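Long-range contact in DNA topoisomerase I-like protein (Leishmania donovani, PDB 2B9S), which supplies the small, tyrosine-bearing subunit of a heterodimeric type IB topoisomerase, which probably relaxes supercoiled DNA by transiently cutting and rejoining one strand: residues I20-R26 with K50-A54. Residue numbers count along the deposited sequence, not the author numbering.
Sequences INYIDPR and KFPWA. With VO4 (vanadate ion), chain F; nucleotides of chain A.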
ATOM      1  N   ILE E  20      -2.331 -11.418   4.716  1.00 32.08           N
ATOM      2  CA  ILE E  20      -2.923 -10.166   5.213  1.00 31.62           C
ATOM      3  C   ILE E  20      -4.062  -9.635   4.334  1.00 30.84           C
ATOM      4  O   ILE E  20      -5.003  -9.017   4.855  1.00 29.12           O
ATOM      5  CB  ILE E  20      -1.836  -9.013   5.323  1.00 33.22           C
ATOM      6  CG1 ILE E  20      -0.780  -9.294   6.383  1.00 33.07           C
ATOM      7  CG2 ILE E  20      -2.456  -7.662   5.687  1.00 35.48           C
ATOM      8  CD1 ILE E  20       0.340  -8.216   6.380  1.00 31.45           C
ATOM      9  N   ASN E  21      -3.947  -9.825   3.010  1.00 27.85           N
ATOM     10  CA  ASN E  21      -4.787  -9.083   2.042  1.00 26.44           C
ATOM     11  C   ASN E  21      -5.545  -9.945   1.056  1.00 24.77           C
ATOM     12  O   ASN E  21      -6.587  -9.512   0.561  1.00 25.12           O
ATOM     13  CB  ASN E  21      -3.955  -8.070   1.194  1.00 25.50           C
ATOM     14  CG  ASN E  21      -3.109  -7.111   2.038  1.00 25.04           C
ATOM     15  OD1 ASN E  21      -3.609  -6.135   2.565  1.00 24.70           O
ATOM     16  ND2 ASN E  21      -1.822  -7.383   2.132  1.00 25.19           N
ATOM     17  N   TYR E  22      -5.006 -11.125   0.745  1.00 22.90           N
ATOM     18  CA  TYR E  22      -5.372 -11.851  -0.477  1.00 24.92           C
ATOM     19  C   TYR E  22      -6.097 -13.192  -0.310  1.00 27.59           C
ATOM     20  O   TYR E  22      -6.925 -13.552  -1.149  1.00 29.81           O
ATOM     21  CB  TYR E  22      -4.131 -12.040  -1.364  1.00 23.62           C
ATOM     22  CG  TYR E  22      -3.778 -10.787  -2.149  1.00 23.49           C
ATOM     23  CD1 TYR E  22      -2.701  -9.988  -1.783  1.00 21.47           C
ATOM     24  CD2 TYR E  22      -4.562 -10.390  -3.241  1.00 23.16           C
ATOM     25  CE1 TYR E  22      -2.400  -8.847  -2.485  1.00 22.88           C
ATOM     26  CE2 TYR E  22      -4.274  -9.242  -3.955  1.00 24.00           C
ATOM     27  CZ  TYR E  22      -3.191  -8.476  -3.581  1.00 23.90           C
ATOM     28  OH  TYR E  22      -2.918  -7.339  -4.303  1.00 22.47           O
ATOM     29  N   ILE E  23      -5.764 -13.940   0.743  1.00 28.33           N
ATOM     30  CA  ILE E  23      -6.383 -15.242   1.011  1.00 28.11           C
ATOM     31  C   ILE E  23      -7.611 -15.066   1.934  1.00 28.73           C
ATOM     32  O   ILE E  23      -7.530 -14.381   2.951  1.00 26.65           O
ATOM     33  CB  ILE E  23      -5.391 -16.188   1.693  1.00 29.35           C
ATOM     34  CG1 ILE E  23      -4.118 -16.344   0.859  1.00 28.56           C
ATOM     35  CG2 ILE E  23      -6.047 -17.539   1.964  1.00 30.13           C
ATOM     36  CD1 ILE E  23      -2.932 -16.840   1.674  1.00 27.82           C
ATOM     37  N   ASP E  24      -8.749 -15.656   1.561  1.00 29.01           N
ATOM     38  CA  ASP E  24      -9.910 -15.667   2.433  1.00 30.97           C
ATOM     39  C   ASP E  24      -9.454 -16.280   3.774  1.00 32.25           C
ATOM     40  O   ASP E  24      -8.913 -17.395   3.794  1.00 34.45           O
ATOM     41  CB  ASP E  24     -11.037 -16.455   1.747  1.00 31.60           C
ATOM     42  CG  ASP E  24     -12.405 -16.231   2.382  1.00 30.34           C
ATOM     43  OD1 ASP E  24     -12.485 -16.140   3.615  1.00 28.68           O
ATOM     44  OD2 ASP E  24     -13.412 -16.174   1.635  1.00 31.55           O
ATOM     45  N   PRO E  25      -9.575 -15.527   4.886  1.00 32.92           N
ATOM     46  CA  PRO E  25      -9.050 -16.062   6.155  1.00 32.84           C
ATOM     47  C   PRO E  25      -9.840 -17.289   6.670  1.00 34.45           C
ATOM     48  O   PRO E  25      -9.329 -18.051   7.493  1.00 34.50           O
ATOM     49  CB  PRO E  25      -9.170 -14.873   7.115  1.00 32.67           C
ATOM     50  CG  PRO E  25     -10.189 -14.002   6.522  1.00 32.87           C
ATOM     51  CD  PRO E  25     -10.154 -14.181   5.047  1.00 32.12           C
ATOM     52  N   ARG E  26     -11.066 -17.460   6.167  1.00 35.52           N
ATOM     53  CA  ARG E  26     -11.912 -18.615   6.448  1.00 35.11           C
ATOM     54  C   ARG E  26     -11.334 -19.906   5.858  1.00 36.45           C
ATOM     55  O   ARG E  26     -11.636 -21.000   6.342  1.00 37.66           O
ATOM     56  CB  ARG E  26     -13.329 -18.383   5.907  1.00 33.90           C
ATOM     57  CG  ARG E  26     -14.057 -17.225   6.538  1.00 34.09           C
ATOM     58  CD  ARG E  26     -15.373 -16.902   5.852  1.00 33.57           C
ATOM     59  NE  ARG E  26     -15.185 -16.330   4.520  1.00 35.01           N
ATOM     60  CZ  ARG E  26     -16.142 -15.741   3.799  1.00 34.84           C
ATOM     61  NH1 ARG E  26     -17.361 -15.616   4.288  1.00 35.88           N
ATOM     62  NH2 ARG E  26     -15.877 -15.256   2.594  1.00 32.12           N
ATOM     63  N   LYS E  50      -8.055  -8.743  13.277  1.00 37.48           N
ATOM     64  CA  LYS E  50      -8.489  -8.274  11.952  1.00 35.58           C
ATOM     65  C   LYS E  50      -9.600  -9.149  11.367  1.00 34.70           C
ATOM     66  O   LYS E  50     -10.472  -8.666  10.625  1.00 34.46           O
ATOM     67  CB  LYS E  50      -7.309  -8.257  10.980  1.00 35.01           C
ATOM     68  CG  LYS E  50      -7.688  -7.835   9.585  1.00 35.47           C
ATOM     69  CD  LYS E  50      -6.530  -7.796   8.636  1.00 36.24           C
ATOM     70  CE  LYS E  50      -6.904  -6.934   7.452  1.00 36.35           C
ATOM     71  NZ  LYS E  50      -5.888  -6.953   6.369  1.00 38.74           N
ATOM     72  N   PHE E  51      -9.567 -10.430  11.715  1.00 32.82           N
ATOM     73  CA  PHE E  51     -10.390 -11.438  11.071  1.00 32.63           C
ATOM     74  C   PHE E  51     -11.387 -12.172  12.002  1.00 35.97           C
ATOM     75  O   PHE E  51     -11.595 -13.384  11.823  1.00 38.26           O
ATOM     76  CB  PHE E  51      -9.469 -12.473  10.424  1.00 29.96           C
ATOM     77  CG  PHE E  51      -8.694 -11.968   9.204  1.00 30.10           C
ATOM     78  CD1 PHE E  51      -9.320 -11.219   8.199  1.00 29.89           C
ATOM     79  CD2 PHE E  51      -7.354 -12.287   9.044  1.00 27.02           C
ATOM     80  CE1 PHE E  51      -8.614 -10.800   7.082  1.00 29.19           C
ATOM     81  CE2 PHE E  51      -6.650 -11.868   7.932  1.00 27.59           C
ATOM     82  CZ  PHE E  51      -7.281 -11.129   6.943  1.00 27.89           C
ATOM     83  N   PRO E  52     -12.050 -11.455  12.950  1.00 36.30           N
ATOM     84  CA  PRO E  52     -12.865 -12.151  13.961  1.00 37.03           C
ATOM     85  C   PRO E  52     -14.107 -12.823  13.377  1.00 37.04           C
ATOM     86  O   PRO E  52     -14.642 -13.760  13.965  1.00 38.38           O
ATOM     87  CB  PRO E  52     -13.292 -11.014  14.890  1.00 35.92           C
ATOM     88  CG  PRO E  52     -13.323  -9.842  14.030  1.00 36.25           C
ATOM     89  CD  PRO E  52     -12.145  -9.995  13.129  1.00 35.45           C
ATOM     90  N   TRP E  53     -14.540 -12.327  12.224  1.00 35.74           N
ATOM     91  CA  TRP E  53     -15.675 -12.841  11.481  1.00 34.07           C
ATOM     92  C   TRP E  53     -15.346 -14.153  10.746  1.00 33.84           C
ATOM     93  O   TRP E  53     -16.239 -14.824  10.220  1.00 33.08           O
ATOM     94  CB  TRP E  53     -16.142 -11.758  10.491  1.00 34.05           C
ATOM     95  CG  TRP E  53     -15.046 -11.233   9.536  1.00 33.64           C
ATOM     96  CD1 TRP E  53     -14.221 -10.140   9.735  1.00 32.96           C
ATOM     97  CD2 TRP E  53     -14.679 -11.780   8.251  1.00 32.72           C
ATOM     98  NE1 TRP E  53     -13.378  -9.980   8.653  1.00 32.21           N
ATOM     99  CE2 TRP E  53     -13.631 -10.968   7.732  1.00 33.40           C
ATOM    100  CE3 TRP E  53     -15.129 -12.871   7.490  1.00 32.20           C
ATOM    101  CZ2 TRP E  53     -13.026 -11.216   6.469  1.00 33.35           C
ATOM    102  CZ3 TRP E  53     -14.520 -13.124   6.234  1.00 33.64           C
ATOM    103  CH2 TRP E  53     -13.481 -12.284   5.740  1.00 33.38           C
ATOM    104  N   ALA E  54     -14.077 -14.530  10.779  1.00 34.66           N
ATOM    105  CA  ALA E  54     -13.598 -15.711  10.090  1.00 36.82           C
ATOM    106  C   ALA E  54     -13.099 -16.804  11.032  1.00 39.04           C
ATOM    107  O   ALA E  54     -12.781 -17.899  10.602  1.00 37.61           O
ATOM    108  CB  ALA E  54     -12.517 -15.335   9.130  1.00 36.77           C
TER
HETATM  109  V   VO4 F 301      -1.115  -6.275  -4.031  1.00 20.93           V
HETATM  110  O1  VO4 F 301      -0.075  -7.657  -4.211  1.00 22.83           O
HETATM  111  O2  VO4 F 301      -1.790  -5.421  -5.419  1.00 19.44           O
ATOM    112  P    DT A  10      -7.196  -5.404  -1.008  1.00 24.45           P
ATOM    113  OP1  DT A  10      -7.545  -6.357  -2.058  1.00 21.37           O
ATOM    114  OP2  DT A  10      -7.266  -5.724   0.443  1.00 25.80           O
ATOM    115  O5'  DT A  10      -5.681  -4.955  -1.252  1.00 24.12           O
ATOM    116  C5'  DT A  10      -5.094  -4.915  -2.568  1.00 21.60           C
ATOM    117  C4'  DT A  10      -3.635  -4.535  -2.470  1.00 22.46           C
ATOM    118  O4'  DT A  10      -3.460  -3.268  -1.795  1.00 25.17           O
ATOM    119  C3'  DT A  10      -2.760  -5.492  -1.658  1.00 23.88           C
ATOM    120  O3'  DT A  10      -1.615  -5.742  -2.414  1.00 24.53           O
ATOM    121  C2'  DT A  10      -2.360  -4.755  -0.386  1.00 23.12           C
ATOM    122  C1'  DT A  10      -2.302  -3.352  -0.953  1.00 21.84           C
ATOM    123  N1   DT A  10      -2.386  -2.240   0.018  1.00 22.04           N
ATOM    124  C2   DT A  10      -1.456  -1.217  -0.077  1.00 20.27           C
ATOM    125  O2   DT A  10      -0.553  -1.202  -0.889  1.00 21.13           O
ATOM    126  N3   DT A  10      -1.617  -0.207   0.835  1.00 19.38           N
ATOM    127  C4   DT A  10      -2.598  -0.115   1.819  1.00 19.37           C
ATOM    128  O4   DT A  10      -2.641   0.860   2.577  1.00 20.95           O
ATOM    129  C5   DT A  10      -3.529  -1.217   1.881  1.00 19.37           C
ATOM    130  C7   DT A  10      -4.560  -1.307   2.984  1.00 20.13           C
ATOM    131  C6   DT A  10      -3.396  -2.214   0.977  1.00 20.34           C
TER
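The loop that carries Tyr-22, consistent with the nucleophile of type IB topoisomerases, joins helices 16-21 and 25-34 and packs against the loop after helix 45-50. Lys-50, all four chi angles trans, reaches out fully extended, and its NZ donates to Ile-20 O (2.7 Å), a carbonyl in the last turn of helix 16-21. Next in sequence, Phe-51 (chi1 m) turns a face to Pro-25: CG of the proline sits 3.6 Å from the ring centroid, a CH-pi contact. That same CG lies 3.7 Å from Ala-54 CB and 3.8 Å from Trp-53 CH2, so the proline is wedged among three apolar side chains. Asp-24 (chi1 t) N-caps helix 25-34, its OD1 accepting from Arg-26 N (3.2 Å) and NE (2.9 Å), while OD2 takes Arg-26 NH2 (2.8 Å) in a salt bridge; NH2 also pairs with Glu-247 of the large subunit. The guanidinium presents a face to the edge of Trp-53, Arg-26 NE to CZ3 3.7 Å. Tyr-22 takes no part in the packing; its OH binds V of the vanadate at 2.1 Å, and DT10 O3' of chain A binds V at 1.8 Å, mimicking the transition state of strand cleavage and religation. Apolar packing, arginine-tryptophan stacking and one lysine bond thus join the segments, separate from the tyrosine's chemistry.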